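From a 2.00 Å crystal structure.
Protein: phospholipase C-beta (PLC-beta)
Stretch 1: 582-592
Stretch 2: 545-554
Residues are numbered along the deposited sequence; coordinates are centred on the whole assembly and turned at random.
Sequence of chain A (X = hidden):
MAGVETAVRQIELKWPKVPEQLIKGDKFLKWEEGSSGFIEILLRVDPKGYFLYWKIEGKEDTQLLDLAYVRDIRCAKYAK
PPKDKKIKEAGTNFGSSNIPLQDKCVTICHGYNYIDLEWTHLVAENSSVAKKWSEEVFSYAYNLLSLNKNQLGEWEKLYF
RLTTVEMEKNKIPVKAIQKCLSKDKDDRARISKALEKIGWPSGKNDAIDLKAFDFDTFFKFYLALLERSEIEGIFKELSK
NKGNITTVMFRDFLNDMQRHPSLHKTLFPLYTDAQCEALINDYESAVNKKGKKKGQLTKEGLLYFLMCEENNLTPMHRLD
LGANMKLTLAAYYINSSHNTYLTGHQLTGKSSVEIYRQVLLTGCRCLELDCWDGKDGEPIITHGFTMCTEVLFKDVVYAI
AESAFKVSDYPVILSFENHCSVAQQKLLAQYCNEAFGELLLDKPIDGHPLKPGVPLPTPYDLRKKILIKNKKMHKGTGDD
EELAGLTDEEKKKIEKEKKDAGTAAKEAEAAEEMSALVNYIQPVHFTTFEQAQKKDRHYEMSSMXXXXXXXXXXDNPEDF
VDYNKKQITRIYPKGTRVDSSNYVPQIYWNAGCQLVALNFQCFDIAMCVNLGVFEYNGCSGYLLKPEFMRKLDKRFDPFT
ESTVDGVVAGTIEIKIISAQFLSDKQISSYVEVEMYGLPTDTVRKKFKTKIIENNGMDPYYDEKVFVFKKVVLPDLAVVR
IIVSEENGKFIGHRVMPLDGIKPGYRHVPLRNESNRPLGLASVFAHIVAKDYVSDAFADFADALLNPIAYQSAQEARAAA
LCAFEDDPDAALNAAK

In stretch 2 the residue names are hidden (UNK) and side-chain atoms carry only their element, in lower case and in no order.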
ATOM      1  N   ASN A 582      14.400  -2.429  -8.647  1.00 22.50           N
ATOM      2  CA  ASN A 582      13.255  -2.986  -9.358  1.00 22.08           C
ATOM      3  C   ASN A 582      13.003  -2.327 -10.705  1.00 22.32           C
ATOM      4  O   ASN A 582      13.304  -1.151 -10.888  1.00 22.03           O
ATOM      5  CB  ASN A 582      11.997  -2.778  -8.518  1.00 21.59           C
ATOM      6  CG  ASN A 582      11.968  -3.644  -7.285  1.00 21.21           C
ATOM      7  OD1 ASN A 582      12.072  -4.864  -7.379  1.00 20.51           O
ATOM      8  ND2 ASN A 582      11.815  -3.019  -6.115  1.00 19.89           N
ATOM      9  N   TYR A 583      12.421  -3.087 -11.631  1.00 22.40           N
ATOM     10  CA  TYR A 583      11.751  -2.501 -12.794  1.00 22.54           C
ATOM     11  C   TYR A 583      10.398  -1.917 -12.388  1.00 22.07           C
ATOM     12  O   TYR A 583       9.818  -2.310 -11.375  1.00 21.67           O
ATOM     13  CB  TYR A 583      11.542  -3.529 -13.908  1.00 23.11           C
ATOM     14  CG  TYR A 583      11.047  -4.883 -13.448  1.00 23.23           C
ATOM     15  CD1 TYR A 583      11.857  -6.004 -13.560  1.00 24.81           C
ATOM     16  CD2 TYR A 583       9.770  -5.049 -12.907  1.00 24.04           C
ATOM     17  CE1 TYR A 583      11.418  -7.253 -13.142  1.00 24.76           C
ATOM     18  CE2 TYR A 583       9.330  -6.301 -12.478  1.00 23.50           C
ATOM     19  CZ  TYR A 583      10.163  -7.394 -12.602  1.00 24.70           C
ATOM     20  OH  TYR A 583       9.747  -8.643 -12.192  1.00 25.63           O
ATOM     21  N   VAL A 584       9.899  -0.987 -13.193  1.00 21.87           N
ATOM     22  CA  VAL A 584       8.560  -0.449 -13.005  1.00 21.67           C
ATOM     23  C   VAL A 584       7.556  -1.496 -13.497  1.00 21.20           C
ATOM     24  O   VAL A 584       7.635  -1.934 -14.645  1.00 21.59           O
ATOM     25  CB  VAL A 584       8.375   0.877 -13.766  1.00 22.00           C
ATOM     26  CG1 VAL A 584       6.944   1.365 -13.652  1.00 22.16           C
ATOM     27  CG2 VAL A 584       9.345   1.927 -13.227  1.00 22.24           C
ATOM     28  N   PRO A 585       6.627  -1.920 -12.620  1.00 20.29           N
ATOM     29  CA  PRO A 585       5.771  -3.066 -12.937  1.00 20.36           C
ATOM     30  C   PRO A 585       4.790  -2.847 -14.098  1.00 20.35           C
ATOM     31  O   PRO A 585       4.440  -3.811 -14.777  1.00 20.28           O
ATOM     32  CB  PRO A 585       5.028  -3.328 -11.624  1.00 19.95           C
ATOM     33  CG  PRO A 585       5.079  -2.034 -10.891  1.00 20.02           C
ATOM     34  CD  PRO A 585       6.366  -1.396 -11.268  1.00 20.05           C
ATOM     35  N   GLN A 586       4.367  -1.601 -14.328  1.00 20.55           N
ATOM     36  CA  GLN A 586       3.519  -1.266 -15.475  1.00 20.92           C
ATOM     37  C   GLN A 586       4.070  -1.822 -16.794  1.00 21.40           C
ATOM     38  O   GLN A 586       3.299  -2.193 -17.672  1.00 21.28           O
ATOM     39  CB  GLN A 586       3.327   0.254 -15.606  1.00 21.28           C
ATOM     40  CG  GLN A 586       2.208   0.844 -14.732  1.00 21.58           C
ATOM     41  CD  GLN A 586       2.601   1.055 -13.277  1.00 22.48           C
ATOM     42  OE1 GLN A 586       3.751   0.832 -12.880  1.00 21.77           O
ATOM     43  NE2 GLN A 586       1.634   1.490 -12.469  1.00 22.60           N
ATOM     44  N   ILE A 587       5.399  -1.876 -16.937  1.00 21.57           N
ATOM     45  CA  ILE A 587       6.012  -2.408 -18.160  1.00 22.06           C
ATOM     46  C   ILE A 587       5.383  -3.755 -18.527  1.00 22.18           C
ATOM     47  O   ILE A 587       5.074  -4.010 -19.691  1.00 22.51           O
ATOM     48  CB  ILE A 587       7.547  -2.592 -18.019  1.00 22.24           C
ATOM     49  CG1 ILE A 587       8.249  -1.233 -17.913  1.00 23.06           C
ATOM     50  CG2 ILE A 587       8.109  -3.362 -19.229  1.00 22.10           C
ATOM     51  CD1 ILE A 587       9.703  -1.325 -17.453  1.00 23.92           C
ATOM     52  N   TYR A 588       5.191  -4.605 -17.518  1.00 21.72           N
ATOM     53  CA  TYR A 588       4.698  -5.960 -17.722  1.00 21.44           C
ATOM     54  C   TYR A 588       3.186  -6.080 -17.516  1.00 21.27           C
ATOM     55  O   TYR A 588       2.536  -6.882 -18.191  1.00 21.24           O
ATOM     56  CB  TYR A 588       5.500  -6.934 -16.848  1.00 21.45           C
ATOM     57  CG  TYR A 588       6.977  -6.818 -17.170  1.00 21.51           C
ATOM     58  CD1 TYR A 588       7.493  -7.380 -18.330  1.00 22.14           C
ATOM     59  CD2 TYR A 588       7.834  -6.076 -16.365  1.00 21.36           C
ATOM     60  CE1 TYR A 588       8.829  -7.246 -18.660  1.00 22.67           C
ATOM     61  CE2 TYR A 588       9.173  -5.935 -16.689  1.00 21.90           C
ATOM     62  CZ  TYR A 588       9.661  -6.526 -17.838  1.00 22.14           C
ATOM     63  OH  TYR A 588      10.984  -6.395 -18.174  1.00 23.52           O
ATOM     64  N   TRP A 589       2.620  -5.279 -16.614  1.00 20.89           N
ATOM     65  CA  TRP A 589       1.158  -5.217 -16.477  1.00 21.15           C
ATOM     66  C   TRP A 589       0.491  -4.754 -17.774  1.00 21.62           C
ATOM     67  O   TRP A 589      -0.651  -5.141 -18.056  1.00 21.86           O
ATOM     68  CB  TRP A 589       0.726  -4.281 -15.345  1.00 20.80           C
ATOM     69  CG  TRP A 589       1.024  -4.772 -13.975  1.00 20.32           C
ATOM     70  CD1 TRP A 589       1.116  -6.070 -13.558  1.00 20.78           C
ATOM     71  CD2 TRP A 589       1.228  -3.965 -12.816  1.00 21.48           C
ATOM     72  NE1 TRP A 589       1.388  -6.121 -12.211  1.00 20.09           N
ATOM     73  CE2 TRP A 589       1.458  -4.842 -11.729  1.00 20.73           C
ATOM     74  CE3 TRP A 589       1.242  -2.587 -12.585  1.00 21.59           C
ATOM     75  CZ2 TRP A 589       1.698  -4.383 -10.443  1.00 21.32           C
ATOM     76  CZ3 TRP A 589       1.482  -2.134 -11.301  1.00 21.88           C
ATOM     77  CH2 TRP A 589       1.704  -3.028 -10.249  1.00 21.87           C
ATOM     78  N   ASN A 590       1.201  -3.934 -18.553  1.00 21.81           N
ATOM     79  CA  ASN A 590       0.708  -3.473 -19.860  1.00 22.41           C
ATOM     80  C   ASN A 590       0.520  -4.613 -20.866  1.00 22.65           C
ATOM     81  O   ASN A 590      -0.283  -4.491 -21.784  1.00 23.27           O
ATOM     82  CB  ASN A 590       1.654  -2.428 -20.474  1.00 22.49           C
ATOM     83  CG  ASN A 590       1.679  -1.117 -19.704  1.00 22.86           C
ATOM     84  OD1 ASN A 590       0.714  -0.748 -19.025  1.00 23.69           O
ATOM     85  ND2 ASN A 590       2.798  -0.399 -19.810  1.00 22.59           N
ATOM     86  N   ALA A 591       1.268  -5.703 -20.698  1.00 22.67           N
ATOM     87  CA  ALA A 591       1.126  -6.901 -21.533  1.00 23.07           C
ATOM     88  C   ALA A 591       0.207  -7.955 -20.891  1.00 23.11           C
ATOM     89  O   ALA A 591       0.077  -9.071 -21.406  1.00 23.44           O
ATOM     90  CB  ALA A 591       2.491  -7.504 -21.815  1.00 23.38           C
ATOM     91  N   GLY A 592      -0.425  -7.598 -19.773  1.00 22.26           N
ATOM     92  CA  GLY A 592      -1.357  -8.490 -19.083  1.00 21.98           C
ATOM     93  C   GLY A 592      -0.711  -9.529 -18.182  1.00 21.69           C
ATOM     94  O   GLY A 592      -1.398 -10.456 -17.749  1.00 21.31           O
ATOM     95  N   UNK A 545      12.577 -14.413 -16.485  1.00 22.01           N
ATOM     96  CA  UNK A 545      13.453 -13.319 -16.080  1.00 21.67           C
ATOM     97  C   UNK A 545      13.101 -12.118 -16.962  1.00 21.76           C
ATOM     98  O   UNK A 545      12.612 -12.292 -18.075  1.00 21.31           O
ATOM     99  c   UNK A 545      15.813 -12.698 -15.436  1.00 21.66           C
ATOM    100  c   UNK A 545      14.946 -13.705 -16.191  1.00 22.28           C
ATOM    101  c   UNK A 545      15.391 -13.834 -17.661  1.00 21.92           C
ATOM    102  N   UNK A 546      13.299 -10.901 -16.462  1.00 22.14           N
ATOM    103  CA  UNK A 546      12.877  -9.719 -17.206  1.00 22.70           C
ATOM    104  C   UNK A 546      13.466  -9.686 -18.614  1.00 23.24           C
ATOM    105  O   UNK A 546      12.796  -9.264 -19.541  1.00 23.27           O
ATOM    106  c   UNK A 546      14.870  -6.753 -15.580  1.00 25.23           C
ATOM    107  o   UNK A 546      14.721  -5.656 -16.162  1.00 26.57           O
ATOM    108  c   UNK A 546      13.193  -8.419 -16.450  1.00 22.94           C
ATOM    109  c   UNK A 546      14.653  -8.045 -16.360  1.00 24.58           C
ATOM    110  o   UNK A 546      15.185  -6.834 -14.378  1.00 24.80           O
ATOM    111  N   UNK A 547      14.702 -10.152 -18.772  1.00 23.90           N
ATOM    112  CA  UNK A 547      15.354 -10.204 -20.080  1.00 24.73           C
ATOM    113  C   UNK A 547      14.557 -11.050 -21.083  1.00 24.86           C
ATOM    114  O   UNK A 547      14.406 -10.655 -22.238  1.00 25.00           O
ATOM    115  c   UNK A 547      17.542 -10.596 -21.281  1.00 26.41           C
ATOM    116  o   UNK A 547      17.486 -10.058 -18.930  1.00 26.67           O
ATOM    117  c   UNK A 547      16.789 -10.759 -19.966  1.00 25.11           C
ATOM    118  N   UNK A 548      14.034 -12.198 -20.644  1.00 24.67           N
ATOM    119  CA  UNK A 548      13.245 -13.055 -21.539  1.00 24.83           C
ATOM    120  C   UNK A 548      11.929 -12.381 -21.895  1.00 24.55           C
ATOM    121  O   UNK A 548      11.552 -12.331 -23.064  1.00 24.72           O
ATOM    122  o   UNK A 548      11.815 -16.930 -20.047  1.00 25.00           O
ATOM    123  c   UNK A 548      12.968 -14.430 -20.922  1.00 25.03           C
ATOM    124  c   UNK A 548      12.173 -15.382 -21.843  1.00 24.92           C
ATOM    125  c   UNK A 548      11.980 -16.775 -21.253  1.00 25.66           C
ATOM    126  n   UNK A 548      11.988 -17.794 -22.112  1.00 25.92           N
ATOM    127  N   UNK A 549      11.242 -11.867 -20.879  1.00 24.02           N
ATOM    128  CA  UNK A 549       9.947 -11.213 -21.056  1.00 23.88           C
ATOM    129  C   UNK A 549      10.048  -9.994 -21.972  1.00 24.18           C
ATOM    130  O   UNK A 549       9.141  -9.744 -22.757  1.00 24.43           O
ATOM    131  c   UNK A 549       9.361 -10.822 -19.709  1.00 22.92           C
ATOM    132  N   UNK A 550      11.149  -9.249 -21.869  1.00 24.63           N
ATOM    133  CA  UNK A 550      11.403  -8.100 -22.749  1.00 25.25           C
ATOM    134  C   UNK A 550      11.584  -8.510 -24.209  1.00 26.25           C
ATOM    135  O   UNK A 550      11.089  -7.834 -25.107  1.00 26.14           O
ATOM    136  c   UNK A 550      11.531  -5.281 -21.331  1.00 25.80           C
ATOM    137  c   UNK A 550      13.793  -5.992 -20.472  1.00 26.43           C
ATOM    138  c   UNK A 550      12.448  -6.467 -21.028  1.00 25.61           C
ATOM    139  c   UNK A 550      12.635  -7.317 -22.283  1.00 25.54           C
ATOM    140  N   UNK A 551      12.293  -9.612 -24.448  1.00 26.85           N
ATOM    141  CA  UNK A 551      12.416 -10.150 -25.807  1.00 28.12           C
ATOM    142  C   UNK A 551      11.058 -10.542 -26.407  1.00 28.48           C
ATOM    143  O   UNK A 551      10.793 -10.263 -27.575  1.00 28.94           O
ATOM    144  o   UNK A 551      15.202  -9.780 -26.001  1.00 31.00           O
ATOM    145  c   UNK A 551      14.837 -10.909 -25.669  1.00 30.09           C
ATOM    146  n   UNK A 551      15.669 -11.809 -25.141  1.00 30.40           N
ATOM    147  c   UNK A 551      13.386 -11.337 -25.843  1.00 28.60           C
ATOM    148  N   UNK A 552      10.198 -11.174 -25.611  1.00 28.20           N
ATOM    149  CA  UNK A 552       8.866 -11.555 -26.091  1.00 28.48           C
ATOM    150  C   UNK A 552       8.003 -10.312 -26.342  1.00 28.36           C
ATOM    151  O   UNK A 552       7.310 -10.222 -27.355  1.00 28.60           O
ATOM    152  c   UNK A 552       8.158 -12.483 -25.092  1.00 28.14           C
ATOM    153  c   UNK A 552       9.634 -14.445 -25.829  1.00 29.74           C
ATOM    154  n   UNK A 552      11.167 -16.339 -26.412  1.00 31.89           N
ATOM    155  c   UNK A 552      10.404 -15.655 -25.331  1.00 29.81           C
ATOM    156  c   UNK A 552       8.939 -13.734 -24.674  1.00 28.61           C
ATOM    157  N   UNK A 553       8.061  -9.365 -25.408  1.00 27.97           N
ATOM    158  CA  UNK A 553       7.302  -8.125 -25.486  1.00 28.23           C
ATOM    159  C   UNK A 553       7.680  -7.319 -26.734  1.00 28.95           C
ATOM    160  O   UNK A 553       6.815  -6.773 -27.423  1.00 28.98           O
ATOM    161  c   UNK A 553       7.547  -7.293 -24.221  1.00 27.79           C
ATOM    162  c   UNK A 553       5.226  -6.342 -24.008  1.00 28.13           C
ATOM    163  c   UNK A 553       7.128  -5.383 -22.661  1.00 27.68           C
ATOM    164  c   UNK A 553       6.722  -6.033 -23.988  1.00 28.30           C
ATOM    165  N   UNK A 554       8.975  -7.255 -27.016  1.00 29.14           N
ATOM    166  CA  UNK A 554       9.476  -6.527 -28.181  1.00 29.96           C
ATOM    167  C   UNK A 554       9.280  -7.276 -29.510  1.00 30.34           C
ATOM    168  O   UNK A 554       9.169  -6.643 -30.558  1.00 30.96           O
ATOM    169  c   UNK A 554      10.952  -6.158 -27.972  1.00 30.18           C
ATOM    170  c   UNK A 554      13.589  -5.578 -26.415  1.00 32.39           C
ATOM    171  n   UNK A 554      14.964  -5.002 -26.407  1.00 33.04           N
ATOM    172  c   UNK A 554      11.147  -5.126 -26.856  1.00 30.18           C
ATOM    173  c   UNK A 554      12.553  -4.550 -26.816  1.00 31.35           C
TER
HETATM  174  O   HOH W   1      12.467  -4.363 -17.338  1.00 27.89           O

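Position 545 carries three side-chain carbons, one bonded to the other two. The fork sits directly on CA, and the CA-to-CB bond points away from stretch 1. This is Val545. It holds the N-cap position, and Val545 O accepts a hydrogen bond from N of position 549, 3.1 Å away.

Position 546 has three carbons in a row, the third carrying two oxygens. One terminal oxygen lies 3.5 Å from Tyr583 CD1, at the ring edge. The CB is 3.5 Å from Tyr588 OH. A carboxylate at the end of a three-carbon chain is glutamate, Glu546. A water links Glu546 and Tyr588: it donates to Glu546 OE2 at 2.9 Å and is 2.7 Å from Tyr588 OH.

Position 547 has one carbon bearing an oxygen and a carbon. The CA-to-CB bond points away from stretch 1, and the side chain makes no contact there. The atoms fit Thr547, whose OG1 is hydrogen-bonded elsewhere in the structure.

Position 548 has three carbons, the third carrying one oxygen and one nitrogen. It is out of reach of stretch 1. That is a long amide, Gln548.

Position 549 has a single side-chain carbon, CB, 3.8 Å from Tyr588 CE1. The CA-to-CB bond points toward stretch 1, and CB packs against the tyrosine ring at an oblique angle. This is Ala549.

Position 550 has four carbons, forked at the second. The forking carbon is 3.2 Å from Tyr588 OH, and one branch carbon is 4.5 Å from Ile587 CG2. The fork one carbon beyond CB marks Leu550.

Position 551 has two carbons, the second carrying one oxygen and one nitrogen. It makes no contact across. This short amide is Asn551.

Position 552 has four carbons in a row ending in nitrogen. It does not reach stretch 1. The pattern is that of Lys552.

Position 553 again has four carbons forked at the second, and its CA-to-CB bond points toward stretch 1. One branch carbon is 3.7 Å from Ala591 CB, the other 4.1 Å from Ile587 CG2. This is Leu553.

Position 554 repeats the four-carbon chain ending in nitrogen, also out of reach. It is Lys554.

The contact uses one side of the 546-554 helix. Glu546, Ala549, Leu550 and Leu553 recur at helical spacing and meet Tyr583, Ile587, Tyr588 and Ala591. Tyr588 has the largest covered area, its ring end coming nearer than its CB direction suggests. No direct hydrogen bond crosses. Apolar packing is joined by the water between Glu546 and Tyr588, and 332 Å² is buried in all.

Stretch 2, residues 545-554: VETQALNKLK
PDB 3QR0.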